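Local coordinates for transcriptional protein SWT1 (Saccharomyces cerevisiae, PDB 4PQZ), which probably acts as a transcriptional activator and has RNA endonuclease activity, this chain being its C-terminal HEPN domain, at residues R126-H137 with L151-I162. Residues are numbered along the deposited sequence; the frame is centred on the assembly and turned at random.
Sequences RTFEQFWETVLH and LEKQIHEWKTSI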
loop_
_atom_site.group_PDB
_atom_site.type_symbol
_atom_site.label_atom_id
_atom_site.label_comp_id
_atom_site.label_asym_id
_atom_site.label_seq_id
_atom_site.Cartn_x
_atom_site.Cartn_y
_atom_site.Cartn_z
ATOM N N ARG A 126 -4.080 2.536 13.622
ATOM C CA ARG A 126 -2.653 2.325 13.844
ATOM C C ARG A 126 -2.206 1.029 13.192
ATOM O O ARG A 126 -1.146 0.970 12.567
ATOM C CB ARG A 126 -2.323 2.310 15.343
ATOM C CG ARG A 126 -2.688 3.606 16.034
ATOM C CD ARG A 126 -2.074 3.701 17.411
ATOM N NE ARG A 126 -1.777 5.090 17.753
ATOM C CZ ARG A 126 -0.635 5.706 17.441
ATOM N NH1 ARG A 126 0.321 5.063 16.781
ATOM N NH2 ARG A 126 -0.447 6.971 17.792
ATOM N N THR A 127 -3.022 -0.007 13.346
ATOM C CA THR A 127 -2.747 -1.309 12.730
ATOM C C THR A 127 -2.677 -1.187 11.206
ATOM O O THR A 127 -1.780 -1.740 10.574
ATOM C CB THR A 127 -3.805 -2.365 13.135
ATOM O OG1 THR A 127 -3.671 -2.649 14.533
ATOM C CG2 THR A 127 -3.620 -3.662 12.348
ATOM N N PHE A 128 -3.614 -0.429 10.644
ATOM C CA PHE A 128 -3.679 -0.179 9.214
ATOM C C PHE A 128 -2.433 0.554 8.741
ATOM O O PHE A 128 -1.708 0.066 7.869
ATOM C CB PHE A 128 -4.940 0.636 8.867
ATOM C CG PHE A 128 -5.100 0.913 7.393
ATOM C CD1 PHE A 128 -5.678 -0.033 6.556
ATOM C CD2 PHE A 128 -4.659 2.118 6.841
ATOM C CE1 PHE A 128 -5.821 0.217 5.181
ATOM C CE2 PHE A 128 -4.792 2.371 5.482
ATOM C CZ PHE A 128 -5.380 1.420 4.653
ATOM N N GLU A 129 -2.200 1.729 9.320
ATOM C CA GLU A 129 -1.074 2.571 8.943
ATOM C C GLU A 129 0.271 1.887 9.149
ATOM O O GLU A 129 1.130 1.976 8.274
ATOM C CB GLU A 129 -1.121 3.917 9.674
ATOM C CG GLU A 129 -0.130 4.961 9.153
ATOM C CD GLU A 129 1.293 4.775 9.691
ATOM O OE1 GLU A 129 2.247 5.220 9.015
ATOM O OE2 GLU A 129 1.459 4.187 10.786
ATOM N N GLN A 130 0.467 1.212 10.285
ATOM C CA GLN A 130 1.742 0.517 10.521
ATOM C C GLN A 130 2.030 -0.586 9.502
ATOM O O GLN A 130 3.174 -0.779 9.100
ATOM C CB GLN A 130 1.857 -0.052 11.947
ATOM C CG GLN A 130 2.052 1.027 13.056
ATOM C CD GLN A 130 3.422 1.709 13.034
ATOM O OE1 GLN A 130 4.386 1.204 13.616
ATOM N NE2 GLN A 130 3.504 2.880 12.390
ATOM N N PHE A 131 1.007 -1.325 9.091
ATOM C CA PHE A 131 1.244 -2.446 8.178
ATOM C C PHE A 131 1.688 -1.894 6.830
ATOM O O PHE A 131 2.701 -2.325 6.256
ATOM C CB PHE A 131 -0.014 -3.306 8.022
ATOM C CG PHE A 131 0.085 -4.341 6.933
ATOM C CD1 PHE A 131 0.705 -5.562 7.172
ATOM C CD2 PHE A 131 -0.452 -4.099 5.675
ATOM C CE1 PHE A 131 0.799 -6.511 6.174
ATOM C CE2 PHE A 131 -0.369 -5.047 4.670
ATOM C CZ PHE A 131 0.260 -6.247 4.920
ATOM N N TRP A 132 0.935 -0.905 6.361
ATOM C CA TRP A 132 1.133 -0.345 5.028
ATOM C C TRP A 132 2.373 0.535 4.891
ATOM O O TRP A 132 2.924 0.650 3.805
ATOM C CB TRP A 132 -0.126 0.397 4.577
ATOM C CG TRP A 132 -1.183 -0.570 4.174
ATOM C CD1 TRP A 132 -2.378 -0.809 4.803
ATOM C CD2 TRP A 132 -1.117 -1.484 3.078
ATOM N NE1 TRP A 132 -3.070 -1.803 4.143
ATOM C CE2 TRP A 132 -2.316 -2.229 3.082
ATOM C CE3 TRP A 132 -0.161 -1.736 2.089
ATOM C CZ2 TRP A 132 -2.583 -3.206 2.124
ATOM C CZ3 TRP A 132 -0.432 -2.707 1.141
ATOM C CH2 TRP A 132 -1.633 -3.433 1.167
ATOM N N GLU A 133 2.794 1.140 6.001
ATOM C CA GLU A 133 4.048 1.885 6.084
ATOM C C GLU A 133 5.219 0.954 5.785
ATOM O O GLU A 133 6.038 1.240 4.905
ATOM C CB GLU A 133 4.202 2.534 7.475
ATOM C CG GLU A 133 5.634 2.881 7.843
ATOM C CD GLU A 133 5.748 3.635 9.163
ATOM O OE1 GLU A 133 4.719 4.105 9.685
ATOM O OE2 GLU A 133 6.877 3.756 9.682
ATOM N N THR A 134 5.275 -0.160 6.519
ATOM C CA THR A 134 6.293 -1.192 6.335
ATOM C C THR A 134 6.260 -1.714 4.882
ATOM O O THR A 134 7.293 -1.760 4.225
ATOM C CB THR A 134 6.059 -2.375 7.331
ATOM O OG1 THR A 134 6.075 -1.892 8.675
ATOM C CG2 THR A 134 7.124 -3.475 7.185
ATOM N N VAL A 135 5.064 -2.080 4.399
ATOM C CA VAL A 135 4.859 -2.628 3.049
ATOM C C VAL A 135 5.221 -1.650 1.914
ATOM O O VAL A 135 5.904 -2.026 0.952
ATOM C CB VAL A 135 3.404 -3.130 2.865
ATOM C CG1 VAL A 135 3.076 -3.387 1.402
ATOM C CG2 VAL A 135 3.166 -4.383 3.701
ATOM N N LEU A 136 4.768 -0.400 2.023
ATOM C CA LEU A 136 5.126 0.619 1.040
ATOM C C LEU A 136 6.634 0.800 0.891
ATOM O O LEU A 136 7.127 1.066 -0.200
ATOM C CB LEU A 136 4.445 1.943 1.346
ATOM C CG LEU A 136 2.946 1.932 1.033
ATOM C CD1 LEU A 136 2.240 3.180 1.576
ATOM C CD2 LEU A 136 2.687 1.723 -0.456
ATOM N N HIS A 137 7.359 0.649 1.987
ATOM C CA HIS A 137 8.811 0.636 1.943
ATOM C C HIS A 137 9.371 -0.385 0.957
ATOM O O HIS A 137 10.178 -0.038 0.100
ATOM C CB HIS A 137 9.389 0.406 3.343
ATOM C CG HIS A 137 9.404 1.640 4.191
ATOM N ND1 HIS A 137 9.508 1.607 5.567
ATOM C CD2 HIS A 137 9.337 2.950 3.857
ATOM C CE1 HIS A 137 9.497 2.835 6.038
ATOM N NE2 HIS A 137 9.387 3.674 5.019
ATOM N N LEU A 151 7.875 9.375 -0.148
ATOM C CA LEU A 151 7.135 8.409 0.658
ATOM C C LEU A 151 7.332 8.657 2.150
ATOM O O LEU A 151 6.381 8.585 2.918
ATOM C CB LEU A 151 7.515 6.963 0.297
ATOM C CG LEU A 151 6.764 5.893 1.107
ATOM C CD1 LEU A 151 5.298 5.841 0.688
ATOM C CD2 LEU A 151 7.426 4.508 1.040
ATOM N N GLU A 152 8.570 8.939 2.552
ATOM C CA GLU A 152 8.904 9.321 3.935
ATOM C C GLU A 152 8.108 10.543 4.409
ATOM O O GLU A 152 7.553 10.557 5.507
ATOM C CB GLU A 152 10.410 9.602 4.075
ATOM C CG GLU A 152 11.297 8.363 4.033
ATOM C CD GLU A 152 10.864 7.315 5.035
ATOM O OE1 GLU A 152 11.089 7.515 6.249
ATOM O OE2 GLU A 152 10.288 6.294 4.612
ATOM N N LYS A 153 8.062 11.561 3.561
ATOM C CA LYS A 153 7.296 12.762 3.839
ATOM C C LYS A 153 5.816 12.453 4.066
ATOM O O LYS A 153 5.177 13.025 4.945
ATOM C CB LYS A 153 7.465 13.769 2.698
ATOM C CG LYS A 153 6.535 14.959 2.776
ATOM C CD LYS A 153 6.536 15.751 1.477
ATOM C CE LYS A 153 5.245 16.555 1.321
ATOM N NZ LYS A 153 4.955 17.451 2.482
ATOM N N GLN A 154 5.276 11.539 3.277
ATOM C CA GLN A 154 3.860 11.204 3.369
ATOM C C GLN A 154 3.556 10.370 4.621
ATOM O O GLN A 154 2.524 10.556 5.273
ATOM C CB GLN A 154 3.418 10.475 2.105
ATOM C CG GLN A 154 2.088 10.938 1.548
ATOM C CD GLN A 154 1.769 10.270 0.230
ATOM O OE1 GLN A 154 2.669 9.828 -0.488
ATOM N NE2 GLN A 154 0.482 10.181 -0.094
ATOM N N ILE A 155 4.477 9.462 4.945
ATOM C CA ILE A 155 4.436 8.624 6.148
ATOM C C ILE A 155 4.487 9.471 7.429
ATOM O O ILE A 155 3.775 9.193 8.396
ATOM C CB ILE A 155 5.612 7.584 6.140
ATOM C CG1 ILE A 155 5.372 6.484 5.091
ATOM C CG2 ILE A 155 5.847 6.990 7.524
ATOM C CD1 ILE A 155 6.496 5.422 5.004
ATOM N N HIS A 156 5.322 10.506 7.422
ATOM C CA HIS A 156 5.452 11.410 8.568
ATOM C C HIS A 156 4.125 12.119 8.833
ATOM O O HIS A 156 3.636 12.135 9.964
ATOM C CB HIS A 156 6.576 12.433 8.349
ATOM C CG HIS A 156 6.688 13.456 9.444
ATOM N ND1 HIS A 156 7.476 13.275 10.565
ATOM C CD2 HIS A 156 6.106 14.674 9.592
ATOM C CE1 HIS A 156 7.376 14.331 11.348
ATOM N NE2 HIS A 156 6.547 15.194 10.785
ATOM N N GLU A 157 3.533 12.677 7.781
ATOM C CA GLU A 157 2.212 13.292 7.891
ATOM C C GLU A 157 1.134 12.326 8.408
ATOM O O GLU A 157 0.250 12.726 9.167
ATOM C CB GLU A 157 1.777 13.883 6.550
ATOM C CG GLU A 157 2.756 14.859 5.945
ATOM C CD GLU A 157 2.199 15.514 4.701
ATOM O OE1 GLU A 157 0.986 15.819 4.693
ATOM O OE2 GLU A 157 2.964 15.714 3.731
ATOM N N TRP A 158 1.204 11.060 8.001
ATOM C CA TRP A 158 0.244 10.070 8.477
ATOM C C TRP A 158 0.379 9.841 9.971
ATOM O O TRP A 158 -0.617 9.885 10.696
ATOM C CB TRP A 158 0.414 8.735 7.761
ATOM C CG TRP A 158 0.079 8.775 6.304
ATOM C CD1 TRP A 158 -0.697 9.701 5.655
ATOM C CD2 TRP A 158 0.519 7.849 5.308
ATOM N NE1 TRP A 158 -0.763 9.400 4.312
ATOM C CE2 TRP A 158 -0.027 8.268 4.075
ATOM C CE3 TRP A 158 1.324 6.703 5.337
ATOM C CZ2 TRP A 158 0.208 7.580 2.884
ATOM C CZ3 TRP A 158 1.551 6.018 4.155
ATOM C CH2 TRP A 158 0.998 6.459 2.946
ATOM N N LYS A 159 1.611 9.576 10.407
ATOM C CA LYS A 159 1.929 9.318 11.819
ATOM C C LYS A 159 1.520 10.480 12.728
ATOM O O LYS A 159 0.826 10.283 13.728
ATOM C CB LYS A 159 3.426 9.055 12.008
ATOM C CG LYS A 159 3.898 7.692 11.583
ATOM C CD LYS A 159 5.387 7.547 11.790
ATOM C CE LYS A 159 5.876 6.173 11.447
ATOM N NZ LYS A 159 7.363 6.165 11.223
ATOM N N THR A 160 1.925 11.692 12.363
ATOM C CA THR A 160 1.684 12.848 13.213
ATOM C C THR A 160 0.188 13.123 13.306
ATOM O O THR A 160 -0.313 13.396 14.385
ATOM C CB THR A 160 2.476 14.091 12.749
ATOM O OG1 THR A 160 1.977 14.552 11.489
ATOM C CG2 THR A 160 3.957 13.751 12.617
ATOM N N SER A 161 -0.528 13.001 12.190
ATOM C CA SER A 161 -1.980 13.188 12.190
ATOM C C SER A 161 -2.685 12.103 13.012
ATOM O O SER A 161 -3.782 12.306 13.534
ATOM C CB SER A 161 -2.528 13.222 10.754
ATOM O OG SER A 161 -2.069 14.372 10.045
ATOM N N ILE A 162 -2.040 10.947 13.120
ATOM C CA ILE A 162 -2.517 9.871 13.978
ATOM C C ILE A 162 -2.030 10.084 15.418
ATOM O O ILE A 162 -2.821 10.025 16.359
ATOM C CB ILE A 162 -2.060 8.487 13.451
ATOM C CG1 ILE A 162 -2.844 8.098 12.194
ATOM C CG2 ILE A 162 -2.237 7.413 14.511
ATOM C CD1 ILE A 162 -2.421 6.736 11.603
#
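E129 sits as a knob among I155, W158, K159 and I162, and the antiparallel packing of segments 126-137 and 151-162, whose axes approach to 11.0 Å, can be read outward from it. With CG anti to the backbone N (chi1 -169°) and a bend at chi2, its stem lies against the I162 methyl, CB to CD1 3.7 Å, while its carboxylate plane stands 69° from the W158 ring. Q130 NE2 donates to the syn lone pair of E129 OE2, 2.9 Å away, and that oxygen lies almost in the Q130 amide plane. Beside it, E129 OE1 and E133 OE1 are 2.8 Å apart. The extended K159 chain crosses E133 at about a right angle, and NZ makes a salt bridge to E133 OE2 at 2.9 Å, from the syn side but tilted out of the carboxylate plane. Deeper in, L136 CD1 meets the W158 ring edge, 3.8 Å from CH2, and W158 NE1 bonds Q45, joining helix 35-62 to the pair in the HEPN-like fold. At the ends, I162 CG2 lies over one face of the R126 guanidinium, whose NH2 bonds N163, and H137 NE2 donates to E152 OE2 (2.8 Å, 143°). An apolar seam thus carries a polar flank where K159 probably eases the crowding of two carboxylates, NZ lying 5.7 Å from E129 OE1.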